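Local coordinates for protein glycerol-3-phosphate dehydrogenase [NAD(+)] (Dunaliella salina, PDB 6IUY) that probably interconverts sn-glycerol 3-phosphate and dihydroxyacetone phosphate with NAD, and carries a phosphatase-like domain that enables direct conversion of dihydroxyacetone phosphate to glycerol, at residues Asp336-Val341 and Lys361-Ala366; Asp98-Glu103 and Arg136-Pro141; Glu494-Cys499 and Val506-Phe511; Ala276-Glu281 and Phe441-Phe446. All coordinates share one frame; numbering follows the deposited sequence.

Contact 1: Asp336-Val341 and Lys361-Ala366; sequences DLIEAV and KQLAAA
One methyl of L363 gathers most of this helix-helix contact, an example of how a single leucine branch can serve several partners. The ends of L363 and V341 meet head on, with CD2 of L363 3.6 Å from CG2 of V341. The same CD2 meets the branch point of L337, whose side chain crosses that of L363 at about a right angle and brings its CG to within 3.8 Å. Torsions of 173° (chi1) and 62° (chi2) send CD2 of L337 out beside the amide oxygen of Q362, 3.7 Å from OE1. I338 passes alongside L363, pointing the other way, and its CD1 presses against CB of A366 at 3.5 Å, a tight fit for two carbons. The helices cross at -71° with their axes 10.4 Å apart, so the meeting is confined to about one turn of each. At the start of 337-341, D336 is the N-cap, its OD2 accepting from E339 N. Both helices belong to the Rossmann-type half of the dehydrogenase: L337 also packs on W297 of strand 293-297, V341 on L347 and L363 on F349 of strand 346-349, while L400 of helix 392-400 covers L363.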
loop_
_atom_site.group_PDB
_atom_site.type_symbol
_atom_site.label_atom_id
_atom_site.label_comp_id
_atom_site.label_asym_id
_atom_site.label_seq_id
_atom_site.Cartn_x
_atom_site.Cartn_y
_atom_site.Cartn_z
ATOM N N ASP A 336 21.543 -21.293 28.393
ATOM C CA ASP A 336 22.218 -22.220 27.482
ATOM C C ASP A 336 21.413 -22.393 26.209
ATOM O O ASP A 336 20.277 -22.845 26.251
ATOM C CB ASP A 336 22.450 -23.586 28.136
ATOM C CG ASP A 336 23.435 -24.419 27.362
ATOM O OD1 ASP A 336 24.635 -24.366 27.688
ATOM O OD2 ASP A 336 23.025 -25.097 26.405
ATOM N N LEU A 337 22.019 -22.033 25.086
ATOM C CA LEU A 337 21.311 -21.939 23.825
ATOM C C LEU A 337 20.909 -23.314 23.309
ATOM O O LEU A 337 19.791 -23.499 22.840
ATOM C CB LEU A 337 22.175 -21.211 22.795
ATOM C CG LEU A 337 21.593 -21.190 21.382
ATOM C CD1 LEU A 337 20.249 -20.459 21.327
ATOM C CD2 LEU A 337 22.567 -20.593 20.413
ATOM N N ILE A 338 21.821 -24.275 23.408
ATOM C CA ILE A 338 21.545 -25.642 22.969
ATOM C C ILE A 338 20.427 -26.255 23.807
ATOM O O ILE A 338 19.485 -26.846 23.291
ATOM C CB ILE A 338 22.800 -26.540 23.054
ATOM C CG1 ILE A 338 23.942 -25.914 22.255
ATOM C CG2 ILE A 338 22.485 -27.963 22.549
ATOM C CD1 ILE A 338 23.515 -25.515 20.850
ATOM N N GLU A 339 20.516 -26.087 25.114
ATOM C CA GLU A 339 19.524 -26.683 25.978
ATOM C C GLU A 339 18.149 -26.048 25.756
ATOM O O GLU A 339 17.127 -26.740 25.828
ATOM C CB GLU A 339 19.951 -26.564 27.441
ATOM C CG GLU A 339 18.907 -27.058 28.430
ATOM C CD GLU A 339 18.470 -25.972 29.408
ATOM O OE1 GLU A 339 19.354 -25.357 30.044
ATOM O OE2 GLU A 339 17.241 -25.730 29.525
ATOM N N ALA A 340 18.118 -24.740 25.491
ATOM C CA ALA A 340 16.854 -24.042 25.243
ATOM C C ALA A 340 16.146 -24.605 24.019
ATOM O O ALA A 340 14.915 -24.694 23.966
ATOM C CB ALA A 340 17.102 -22.520 25.059
ATOM N N VAL A 341 16.946 -24.961 23.024
ATOM C CA VAL A 341 16.448 -25.365 21.722
ATOM C C VAL A 341 16.179 -26.876 21.588
ATOM O O VAL A 341 15.353 -27.295 20.774
ATOM C CB VAL A 341 17.455 -24.938 20.628
ATOM C CG1 VAL A 341 17.045 -25.477 19.277
ATOM C CG2 VAL A 341 17.581 -23.416 20.588
ATOM N N LYS A 361 24.852 -20.661 13.308
ATOM C CA LYS A 361 26.039 -21.503 13.202
ATOM C C LYS A 361 26.226 -22.407 14.438
ATOM O O LYS A 361 26.608 -23.557 14.299
ATOM C CB LYS A 361 27.299 -20.655 13.001
ATOM C CG LYS A 361 27.605 -20.264 11.556
ATOM C CD LYS A 361 28.976 -19.556 11.476
ATOM C CE LYS A 361 29.112 -18.479 12.573
ATOM N NZ LYS A 361 30.433 -17.775 12.626
ATOM N N GLN A 362 25.978 -21.880 15.638
ATOM C CA GLN A 362 26.070 -22.665 16.868
ATOM C C GLN A 362 25.056 -23.792 16.871
ATOM O O GLN A 362 25.391 -24.911 17.212
ATOM C CB GLN A 362 25.839 -21.812 18.118
ATOM C CG GLN A 362 26.968 -20.867 18.503
ATOM C CD GLN A 362 26.642 -20.060 19.764
ATOM O OE1 GLN A 362 26.218 -20.612 20.790
ATOM N NE2 GLN A 362 26.835 -18.744 19.685
ATOM N N LEU A 363 23.807 -23.485 16.523
ATOM C CA LEU A 363 22.755 -24.497 16.503
ATOM C C LEU A 363 22.980 -25.589 15.450
ATOM O O LEU A 363 22.575 -26.737 15.658
ATOM C CB LEU A 363 21.390 -23.844 16.266
ATOM C CG LEU A 363 20.865 -22.941 17.379
ATOM C CD1 LEU A 363 19.601 -22.245 16.922
ATOM C CD2 LEU A 363 20.612 -23.728 18.664
ATOM N N ALA A 364 23.584 -25.222 14.321
ATOM C CA ALA A 364 23.895 -26.163 13.249
ATOM C C ALA A 364 24.906 -27.202 13.735
ATOM O O ALA A 364 24.628 -28.409 13.731
ATOM C CB ALA A 364 24.446 -25.423 12.019
ATOM N N ALA A 365 26.082 -26.701 14.125
ATOM C CA ALA A 365 27.158 -27.473 14.751
ATOM C C ALA A 365 26.668 -28.444 15.823
ATOM O O ALA A 365 27.167 -29.553 15.911
ATOM C CB ALA A 365 28.195 -26.523 15.356
ATOM N N ALA A 366 25.698 -28.037 16.636
ATOM C CA ALA A 366 25.169 -28.913 17.688
ATOM C C ALA A 366 24.225 -29.986 17.164
ATOM O O ALA A 366 23.934 -30.948 17.873
ATOM C CB ALA A 366 24.457 -28.098 18.755
#

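Contact 2: Asp98-Glu103 and Arg136-Pro141; sequences DRFLEE and REMALP
L101 and M138 mark the closest approach of the two backbones, their CA atoms 7.8 Å apart, where helices 98-103 and 136-141 run in roughly the same direction, 37° apart, with axes separated by 11.3 Å. Such spacing leaves the work to side chains. L101 lays its two methyls against the opposite helix: CD1 lies 3.7 Å from the carbonyl oxygen of E137, and CD2 meets the ring carbon CG of P141 at 4.0 Å, the two side chains crossing at about a right angle. M138 is folded rather than extended, bent at chi2 (-73°) and again at chi3, which turns its thioether toward F100. The outcome is a Met-aromatic contact, SD standing 5.0 Å from the centroid of the F100 ring and obliquely placed, 54° off its normal. F58 meets the F100 ring edge-to-face, and L54 and L55 pack on it as well. Were F100 an alanine, the M138 thioether would probably lose its aromatic partner and a gap would open beside F58. The contact lies in the haloacid dehalogenase-like domain, where the side chain of M138 is about 7 Å from that of D43, a magnesium ligand. E137 turns its carboxylate elsewhere, OE2 accepting from the backbone N of M158. The side-chain meetings are apolar, held by van der Waals and sulfur-aromatic attraction, with no charge pairing between the two segments.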
loop_
_atom_site.group_PDB
_atom_site.type_symbol
_atom_site.label_atom_id
_atom_site.label_comp_id
_atom_site.label_asym_id
_atom_site.label_seq_id
_atom_site.Cartn_x
_atom_site.Cartn_y
_atom_site.Cartn_z
ATOM N N ASP A 98 -38.463 -37.590 13.402
ATOM C CA ASP A 98 -38.423 -36.533 14.413
ATOM C C ASP A 98 -38.445 -37.101 15.823
ATOM O O ASP A 98 -37.600 -36.756 16.652
ATOM C CB ASP A 98 -39.603 -35.573 14.248
ATOM C CG ASP A 98 -39.451 -34.662 13.055
ATOM O OD1 ASP A 98 -38.669 -34.999 12.139
ATOM O OD2 ASP A 98 -40.122 -33.606 13.038
ATOM N N ARG A 99 -39.431 -37.958 16.090
ATOM C CA ARG A 99 -39.574 -38.579 17.403
ATOM C C ARG A 99 -38.273 -39.234 17.824
ATOM O O ARG A 99 -37.741 -38.940 18.893
ATOM C CB ARG A 99 -40.693 -39.634 17.413
ATOM C CG ARG A 99 -42.116 -39.103 17.317
ATOM C CD ARG A 99 -43.143 -40.186 17.702
ATOM N NE ARG A 99 -42.912 -41.463 17.019
ATOM C CZ ARG A 99 -43.644 -42.561 17.197
ATOM N NH1 ARG A 99 -44.670 -42.552 18.039
ATOM N NH2 ARG A 99 -43.350 -43.674 16.534
ATOM N N PHE A 100 -37.772 -40.119 16.965
ATOM C CA PHE A 100 -36.610 -40.955 17.267
ATOM C C PHE A 100 -35.390 -40.139 17.668
ATOM O O PHE A 100 -34.712 -40.458 18.647
ATOM C CB PHE A 100 -36.271 -41.839 16.064
ATOM C CG PHE A 100 -34.962 -42.554 16.190
ATOM C CD1 PHE A 100 -34.903 -43.829 16.727
ATOM C CD2 PHE A 100 -33.784 -41.950 15.770
ATOM C CE1 PHE A 100 -33.693 -44.491 16.848
ATOM C CE2 PHE A 100 -32.570 -42.602 15.892
ATOM C CZ PHE A 100 -32.523 -43.877 16.431
ATOM N N LEU A 101 -35.114 -39.092 16.896
ATOM C CA LEU A 101 -33.977 -38.214 17.152
ATOM C C LEU A 101 -34.131 -37.512 18.494
ATOM O O LEU A 101 -33.149 -37.038 19.077
ATOM C CB LEU A 101 -33.823 -37.186 16.027
ATOM C CG LEU A 101 -33.340 -37.736 14.684
ATOM C CD1 LEU A 101 -33.279 -36.639 13.643
ATOM C CD2 LEU A 101 -31.982 -38.393 14.843
ATOM N N GLU A 102 -35.364 -37.444 18.984
ATOM C CA GLU A 102 -35.599 -36.897 20.310
ATOM C C GLU A 102 -35.359 -37.978 21.374
ATOM O O GLU A 102 -34.664 -37.735 22.357
ATOM C CB GLU A 102 -37.010 -36.317 20.416
ATOM C CG GLU A 102 -37.207 -35.436 21.639
ATOM C CD GLU A 102 -38.297 -34.391 21.459
ATOM O OE1 GLU A 102 -39.121 -34.523 20.526
ATOM O OE2 GLU A 102 -38.322 -33.430 22.257
ATOM N N GLU A 103 -35.914 -39.171 21.163
ATOM C CA GLU A 103 -35.730 -40.289 22.094
ATOM C C GLU A 103 -34.264 -40.672 22.255
ATOM O O GLU A 103 -33.846 -41.140 23.312
ATOM C CB GLU A 103 -36.515 -41.519 21.635
ATOM C CG GLU A 103 -38.017 -41.468 21.887
ATOM C CD GLU A 103 -38.702 -42.767 21.494
ATOM O OE1 GLU A 103 -39.907 -42.730 21.163
ATOM O OE2 GLU A 103 -38.031 -43.823 21.513
ATOM N N ARG A 136 -28.250 -39.926 6.180
ATOM C CA ARG A 136 -27.892 -38.535 6.454
ATOM C C ARG A 136 -28.686 -38.001 7.623
ATOM O O ARG A 136 -28.150 -37.315 8.490
ATOM C CB ARG A 136 -28.127 -37.658 5.219
ATOM C CG ARG A 136 -27.567 -36.242 5.324
ATOM C CD ARG A 136 -27.606 -35.511 3.984
ATOM N NE ARG A 136 -26.771 -34.310 3.976
ATOM C CZ ARG A 136 -25.441 -34.311 3.898
ATOM N NH1 ARG A 136 -24.788 -35.454 3.827
ATOM N NH2 ARG A 136 -24.759 -33.163 3.904
ATOM N N GLU A 137 -29.968 -38.342 7.657
ATOM C CA GLU A 137 -30.868 -37.865 8.698
ATOM C C GLU A 137 -30.380 -38.231 10.103
ATOM O O GLU A 137 -30.855 -37.682 11.104
ATOM C CB GLU A 137 -32.276 -38.428 8.471
ATOM C CG GLU A 137 -32.959 -37.947 7.197
ATOM C CD GLU A 137 -32.615 -38.784 5.984
ATOM O OE1 GLU A 137 -31.800 -39.719 6.112
ATOM O OE2 GLU A 137 -33.162 -38.511 4.893
ATOM N N MET A 138 -29.434 -39.163 10.172
ATOM C CA MET A 138 -28.892 -39.617 11.450
ATOM C C MET A 138 -27.527 -38.990 11.745
ATOM O O MET A 138 -27.162 -38.768 12.910
ATOM C CB MET A 138 -28.768 -41.142 11.454
ATOM C CG MET A 138 -30.008 -41.869 10.947
ATOM S SD MET A 138 -31.359 -41.796 12.128
ATOM C CE MET A 138 -30.545 -42.561 13.522
ATOM N N ALA A 139 -26.770 -38.729 10.680
ATOM C CA ALA A 139 -25.415 -38.207 10.810
ATOM C C ALA A 139 -25.402 -36.709 11.097
ATOM O O ALA A 139 -24.440 -36.207 11.681
ATOM C CB ALA A 139 -24.606 -38.500 9.552
ATOM N N LEU A 140 -26.457 -35.998 10.693
ATOM C CA LEU A 140 -26.439 -34.538 10.772
ATOM C C LEU A 140 -26.572 -34.030 12.198
ATOM O O LEU A 140 -25.964 -33.024 12.545
ATOM C CB LEU A 140 -27.527 -33.918 9.883
ATOM C CG LEU A 140 -27.173 -33.943 8.389
ATOM C CD1 LEU A 140 -28.223 -33.246 7.534
ATOM C CD2 LEU A 140 -25.818 -33.310 8.168
ATOM N N PRO A 141 -27.364 -34.715 13.037
ATOM C CA PRO A 141 -27.401 -34.262 14.436
ATOM C C PRO A 141 -26.067 -34.517 15.113
ATOM O O PRO A 141 -25.595 -33.693 15.896
ATOM C CB PRO A 141 -28.511 -35.112 15.064
ATOM C CG PRO A 141 -29.373 -35.551 13.895
ATOM C CD PRO A 141 -28.409 -35.714 12.742
#

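Contact 3: Glu494-Cys499 and Val506-Phe511; sequences EMRKFC and VRDDTF
R496 and D508 form the charged part of the contact, a salt bridge in which the arginine grips the carboxylate side-on with two nitrogens, one to each oxygen. NH2 gives the straighter bond, reaching OD2 of D508 at 2.8 Å and 165°, in the guanidinium plane and on the syn side of OD2, but somewhat out of the carboxylate plane. NE reaches OD1 at 3.0 Å from above the carboxylate plane, and the two flat groups are turned 36° apart. NH2 is also salt-bridged to D509 of the second subunit, so one guanidinium serves both this loop and the dimer interface. A leucine in place of R496 would probably take from D508 its two-bond partner, leaving the long, weak pairing with K500, and from D509 of the second subunit its salt bridge. In the all-helical C-terminal part of the dehydrogenase, the loop after helix 481-502 doubles back against that helix's last turns before helix 514-526 begins. The aromatic part centres on F511: R496, its CG opposite the backbone N (chi1 -158°), carries that methylene over one face of the ring, a CH-pi contact 4.0 Å from the centroid. C499 meets the ring at its edge instead, CB lying 3.9 Å from CZ and SG 5.2 Å from the centroid. Apolar packing is slighter: CB of C499 approaches CG1 of V506 at 4.3 Å.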
loop_
_atom_site.group_PDB
_atom_site.type_symbol
_atom_site.label_atom_id
_atom_site.label_comp_id
_atom_site.label_asym_id
_atom_site.label_seq_id
_atom_site.Cartn_x
_atom_site.Cartn_y
_atom_site.Cartn_z
ATOM N N GLU A 494 11.285 3.427 -2.480
ATOM C CA GLU A 494 12.547 2.711 -2.674
ATOM C C GLU A 494 12.537 1.315 -2.026
ATOM O O GLU A 494 13.195 0.415 -2.514
ATOM C CB GLU A 494 13.717 3.516 -2.134
ATOM C CG GLU A 494 14.020 4.747 -2.929
ATOM C CD GLU A 494 15.294 5.383 -2.474
ATOM O OE1 GLU A 494 15.470 6.607 -2.686
ATOM O OE2 GLU A 494 16.125 4.643 -1.886
ATOM N N MET A 495 11.798 1.145 -0.936
ATOM C CA MET A 495 11.579 -0.184 -0.379
ATOM C C MET A 495 10.968 -1.065 -1.462
ATOM O O MET A 495 11.487 -2.145 -1.782
ATOM C CB MET A 495 10.665 -0.118 0.847
ATOM C CG MET A 495 11.351 0.444 2.099
ATOM S SD MET A 495 10.189 0.914 3.404
ATOM C CE MET A 495 9.339 -0.626 3.793
ATOM N N ARG A 496 9.868 -0.562 -2.022
ATOM C CA ARG A 496 9.152 -1.138 -3.154
ATOM C C ARG A 496 10.058 -1.517 -4.316
ATOM O O ARG A 496 9.978 -2.618 -4.840
ATOM C CB ARG A 496 8.098 -0.138 -3.637
ATOM C CG ARG A 496 6.961 -0.774 -4.410
ATOM C CD ARG A 496 5.817 0.192 -4.584
ATOM N NE ARG A 496 4.860 -0.268 -5.588
ATOM C CZ ARG A 496 4.670 0.317 -6.770
ATOM N NH1 ARG A 496 5.371 1.396 -7.098
ATOM N NH2 ARG A 496 3.764 -0.170 -7.618
ATOM N N LYS A 497 10.921 -0.593 -4.715
ATOM C CA LYS A 497 11.833 -0.797 -5.832
ATOM C C LYS A 497 12.886 -1.869 -5.529
ATOM O O LYS A 497 13.164 -2.743 -6.352
ATOM C CB LYS A 497 12.514 0.525 -6.172
ATOM C CG LYS A 497 13.250 0.557 -7.476
ATOM C CD LYS A 497 14.077 1.840 -7.588
ATOM C CE LYS A 497 14.497 2.076 -9.032
ATOM N NZ LYS A 497 15.558 3.109 -9.191
ATOM N N PHE A 498 13.478 -1.800 -4.346
ATOM C CA PHE A 498 14.461 -2.794 -3.933
ATOM C C PHE A 498 13.829 -4.190 -3.877
ATOM O O PHE A 498 14.440 -5.184 -4.268
ATOM C CB PHE A 498 15.040 -2.399 -2.573
ATOM C CG PHE A 498 16.268 -3.155 -2.188
ATOM C CD1 PHE A 498 17.501 -2.734 -2.613
ATOM C CD2 PHE A 498 16.183 -4.276 -1.371
ATOM C CE1 PHE A 498 18.626 -3.415 -2.258
ATOM C CE2 PHE A 498 17.313 -4.960 -1.007
ATOM C CZ PHE A 498 18.536 -4.529 -1.455
ATOM N N CYS A 499 12.602 -4.268 -3.388
ATOM C CA CYS A 499 11.892 -5.547 -3.367
ATOM C C CYS A 499 11.749 -6.124 -4.759
ATOM O O CYS A 499 11.838 -7.340 -4.956
ATOM C CB CYS A 499 10.510 -5.397 -2.751
ATOM S SG CYS A 499 10.513 -5.536 -0.975
ATOM N N VAL A 506 7.341 -10.397 -5.294
ATOM C CA VAL A 506 6.657 -9.594 -4.288
ATOM C C VAL A 506 5.476 -8.826 -4.871
ATOM O O VAL A 506 5.569 -8.211 -5.939
ATOM C CB VAL A 506 7.615 -8.611 -3.616
ATOM C CG1 VAL A 506 6.859 -7.708 -2.665
ATOM C CG2 VAL A 506 8.696 -9.371 -2.876
ATOM N N ARG A 507 4.366 -8.870 -4.149
ATOM C CA ARG A 507 3.126 -8.249 -4.586
ATOM C C ARG A 507 2.916 -6.859 -3.993
ATOM O O ARG A 507 3.170 -6.636 -2.805
ATOM C CB ARG A 507 1.943 -9.145 -4.209
ATOM C CG ARG A 507 1.978 -10.517 -4.865
ATOM C CD ARG A 507 0.822 -11.376 -4.387
ATOM N NE ARG A 507 0.643 -12.560 -5.225
ATOM C CZ ARG A 507 -0.203 -13.549 -4.947
ATOM N NH1 ARG A 507 -0.953 -13.501 -3.848
ATOM N NH2 ARG A 507 -0.299 -14.591 -5.765
ATOM N N ASP A 508 2.440 -5.936 -4.824
ATOM C CA ASP A 508 2.120 -4.588 -4.380
ATOM C C ASP A 508 1.223 -4.588 -3.154
ATOM O O ASP A 508 1.392 -3.751 -2.268
ATOM C CB ASP A 508 1.451 -3.795 -5.504
ATOM C CG ASP A 508 2.446 -2.993 -6.325
ATOM O OD1 ASP A 508 3.650 -3.012 -5.995
ATOM O OD2 ASP A 508 2.027 -2.331 -7.299
ATOM N N ASP A 509 0.278 -5.524 -3.101
ATOM C CA ASP A 509 -0.623 -5.633 -1.963
ATOM C C ASP A 509 0.138 -5.638 -0.634
ATOM O O ASP A 509 -0.347 -5.122 0.381
ATOM C CB ASP A 509 -1.467 -6.904 -2.061
ATOM C CG ASP A 509 -2.660 -6.754 -2.988
ATOM O OD1 ASP A 509 -3.308 -5.686 -2.979
ATOM O OD2 ASP A 509 -2.959 -7.719 -3.722
ATOM N N THR A 510 1.340 -6.202 -0.656
ATOM C CA THR A 510 2.100 -6.432 0.570
ATOM C C THR A 510 2.489 -5.113 1.246
ATOM O O THR A 510 2.551 -5.026 2.459
ATOM C CB THR A 510 3.372 -7.295 0.268
ATOM O OG1 THR A 510 2.969 -8.594 -0.196
ATOM C CG2 THR A 510 4.227 -7.453 1.503
ATOM N N PHE A 511 2.717 -4.071 0.460
ATOM C CA PHE A 511 3.149 -2.798 1.021
ATOM C C PHE A 511 2.025 -2.097 1.754
ATOM O O PHE A 511 2.280 -1.230 2.577
ATOM C CB PHE A 511 3.717 -1.922 -0.078
ATOM C CG PHE A 511 4.874 -2.551 -0.770
ATOM C CD1 PHE A 511 6.135 -2.496 -0.208
ATOM C CD2 PHE A 511 4.696 -3.253 -1.956
ATOM C CE1 PHE A 511 7.212 -3.097 -0.832
ATOM C CE2 PHE A 511 5.765 -3.853 -2.588
ATOM C CZ PHE A 511 7.023 -3.784 -2.018
#

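Contact 4: Ala276-Glu281 and Phe441-Phe446; sequences AQSTAE and FQRPYF
A polar contact built round R443 ties the helix that follows the first strand of the Rossmann-type domain, 266-282, to the loop between helix 431-441 and strand 446-451, 160 residues further along. That loop makes a type I beta turn from R443 to F446. E281 and R443 meet end-on: NH1 donates to OE1 of E281 at 2.8 Å and NH2 to OE2 at 3.0 Å, both nearly in the guanidinium plane, yet above the plane of the carboxylate, which is turned 46° from it. NH1 has a second acceptor in OG of S278 at 2.9 Å, a more bent bond; OG also bonds to the carbonyl oxygen of L440, at the end of helix 431-441. Over one face of the guanidinium lies CB of Q277. Bends at chi2 (-69°) and chi3 turn the R443 chain toward helix 266-282, bringing the guanidinium to E281 and S278. Q277, whose NE2 bonds to E419, presents OE1 to two donors, a weak one from NE of R443 and a short one from Y445. In the latter, OH of Y445 lies 2.6 Å from OE1 of Q277, tilted 33° out of the carbonyl plane.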
loop_
_atom_site.group_PDB
_atom_site.type_symbol
_atom_site.label_atom_id
_atom_site.label_comp_id
_atom_site.label_asym_id
_atom_site.label_seq_id
_atom_site.Cartn_x
_atom_site.Cartn_y
_atom_site.Cartn_z
ATOM N N ALA A 276 3.204 -16.983 25.474
ATOM C CA ALA A 276 2.929 -17.707 26.701
ATOM C C ALA A 276 1.439 -17.672 27.065
ATOM O O ALA A 276 0.917 -18.649 27.598
ATOM C CB ALA A 276 3.793 -17.155 27.848
ATOM N N GLN A 277 0.747 -16.565 26.791
ATOM C CA GLN A 277 -0.698 -16.494 27.074
ATOM C C GLN A 277 -1.483 -17.492 26.239
ATOM O O GLN A 277 -2.429 -18.092 26.740
ATOM C CB GLN A 277 -1.260 -15.091 26.825
ATOM C CG GLN A 277 -0.777 -14.061 27.820
ATOM C CD GLN A 277 -1.184 -12.658 27.455
ATOM O OE1 GLN A 277 -1.508 -12.359 26.290
ATOM N NE2 GLN A 277 -1.165 -11.773 28.452
ATOM N N SER A 278 -1.094 -17.655 24.973
ATOM C CA SER A 278 -1.742 -18.605 24.076
ATOM C C SER A 278 -1.587 -20.078 24.521
ATOM O O SER A 278 -2.563 -20.832 24.523
ATOM C CB SER A 278 -1.198 -18.431 22.661
ATOM O OG SER A 278 -1.573 -17.156 22.139
ATOM N N THR A 279 -0.370 -20.489 24.875
ATOM C CA THR A 279 -0.140 -21.863 25.307
ATOM C C THR A 279 -0.831 -22.147 26.627
ATOM O O THR A 279 -1.342 -23.254 26.855
ATOM C CB THR A 279 1.337 -22.174 25.459
ATOM O OG1 THR A 279 1.889 -21.360 26.499
ATOM C CG2 THR A 279 2.030 -21.881 24.176
ATOM N N ALA A 280 -0.861 -21.152 27.504
ATOM C CA ALA A 280 -1.579 -21.347 28.747
ATOM C C ALA A 280 -3.065 -21.594 28.453
ATOM O O ALA A 280 -3.717 -22.360 29.155
ATOM C CB ALA A 280 -1.396 -20.162 29.667
ATOM N N GLU A 281 -3.591 -20.948 27.417
ATOM C CA GLU A 281 -4.984 -21.149 27.019
ATOM C C GLU A 281 -5.153 -22.534 26.405
ATOM O O GLU A 281 -6.060 -23.267 26.779
ATOM C CB GLU A 281 -5.443 -20.059 26.038
ATOM C CG GLU A 281 -5.952 -18.787 26.714
ATOM C CD GLU A 281 -6.004 -17.559 25.777
ATOM O OE1 GLU A 281 -5.552 -17.637 24.603
ATOM O OE2 GLU A 281 -6.498 -16.500 26.230
ATOM N N PHE A 441 0.514 -16.716 18.247
ATOM C CA PHE A 441 0.720 -15.278 18.433
ATOM C C PHE A 441 -0.538 -14.405 18.566
ATOM O O PHE A 441 -0.501 -13.362 19.220
ATOM C CB PHE A 441 1.547 -14.724 17.275
ATOM C CG PHE A 441 3.019 -14.986 17.391
ATOM C CD1 PHE A 441 3.833 -14.124 18.114
ATOM C CD2 PHE A 441 3.600 -16.072 16.747
ATOM C CE1 PHE A 441 5.191 -14.344 18.205
ATOM C CE2 PHE A 441 4.965 -16.304 16.835
ATOM C CZ PHE A 441 5.762 -15.443 17.564
ATOM N N GLN A 442 -1.644 -14.779 17.936
ATOM C CA GLN A 442 -2.816 -13.901 17.988
ATOM C C GLN A 442 -3.442 -13.815 19.377
ATOM O O GLN A 442 -3.838 -14.834 19.966
ATOM C CB GLN A 442 -3.882 -14.347 16.986
ATOM C CG GLN A 442 -5.109 -13.439 16.944
ATOM C CD GLN A 442 -5.892 -13.611 15.654
ATOM O OE1 GLN A 442 -5.481 -13.138 14.590
ATOM N NE2 GLN A 442 -7.010 -14.323 15.737
ATOM N N ARG A 443 -3.552 -12.586 19.878
ATOM C CA ARG A 443 -4.210 -12.292 21.147
ATOM C C ARG A 443 -5.391 -11.348 20.887
ATOM O O ARG A 443 -5.560 -10.866 19.775
ATOM C CB ARG A 443 -3.214 -11.667 22.133
ATOM C CG ARG A 443 -1.838 -12.345 22.160
ATOM C CD ARG A 443 -1.960 -13.714 22.759
ATOM N NE ARG A 443 -2.895 -13.676 23.876
ATOM C CZ ARG A 443 -3.745 -14.655 24.186
ATOM N NH1 ARG A 443 -3.781 -15.767 23.450
ATOM N NH2 ARG A 443 -4.560 -14.512 25.225
ATOM N N PRO A 444 -6.222 -11.085 21.896
ATOM C CA PRO A 444 -7.324 -10.150 21.624
ATOM C C PRO A 444 -6.843 -8.730 21.340
ATOM O O PRO A 444 -7.599 -7.956 20.763
ATOM C CB PRO A 444 -8.150 -10.193 22.908
ATOM C CG PRO A 444 -7.810 -11.507 23.529
ATOM C CD PRO A 444 -6.367 -11.745 23.198
ATOM N N TYR A 445 -5.606 -8.403 21.713
ATOM C CA TYR A 445 -5.048 -7.071 21.472
ATOM C C TYR A 445 -3.963 -7.113 20.394
ATOM O O TYR A 445 -3.298 -6.123 20.105
ATOM C CB TYR A 445 -4.471 -6.495 22.776
ATOM C CG TYR A 445 -3.485 -7.430 23.426
ATOM C CD1 TYR A 445 -2.144 -7.424 23.058
ATOM C CD2 TYR A 445 -3.899 -8.346 24.380
ATOM C CE1 TYR A 445 -1.232 -8.299 23.646
ATOM C CE2 TYR A 445 -3.005 -9.230 24.966
ATOM C CZ TYR A 445 -1.671 -9.205 24.596
ATOM O OH TYR A 445 -0.780 -10.087 25.183
ATOM N N PHE A 446 -3.776 -8.276 19.798
ATOM C CA PHE A 446 -2.734 -8.435 18.797
ATOM C C PHE A 446 -3.307 -9.262 17.637
ATOM O O PHE A 446 -3.262 -10.496 17.663
ATOM C CB PHE A 446 -1.480 -9.090 19.424
ATOM C CG PHE A 446 -0.242 -8.985 18.564
ATOM C CD1 PHE A 446 0.316 -7.745 18.283
ATOM C CD2 PHE A 446 0.359 -10.122 18.037
ATOM C CE1 PHE A 446 1.451 -7.619 17.499
ATOM C CE2 PHE A 446 1.505 -10.019 17.239
ATOM C CZ PHE A 446 2.047 -8.750 16.964
#

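In the fold
The four contacts fall in both domains of a di-domain enzyme. Contact 2 comes first and stands apart, in the haloacid dehalogenase-like domain with its parallel sheet and magnesium site; its centre is 39 to 56 Å from the others. The rest belong to the dehydrogenase. Contact 4 joins the ends of the long stretch in which contact 1 is nested, their centres 27 Å apart, and both pack around the same mixed sheet, where NAD binds. Contact 3 follows in the helical C-terminal part, 30 Å from contact 4 between centres. Contacts 1 and 4 thus tie together the region of the cofactor-binding sheet, contact 3 lies at the dimer interface, and contact 2 belongs to the other domain.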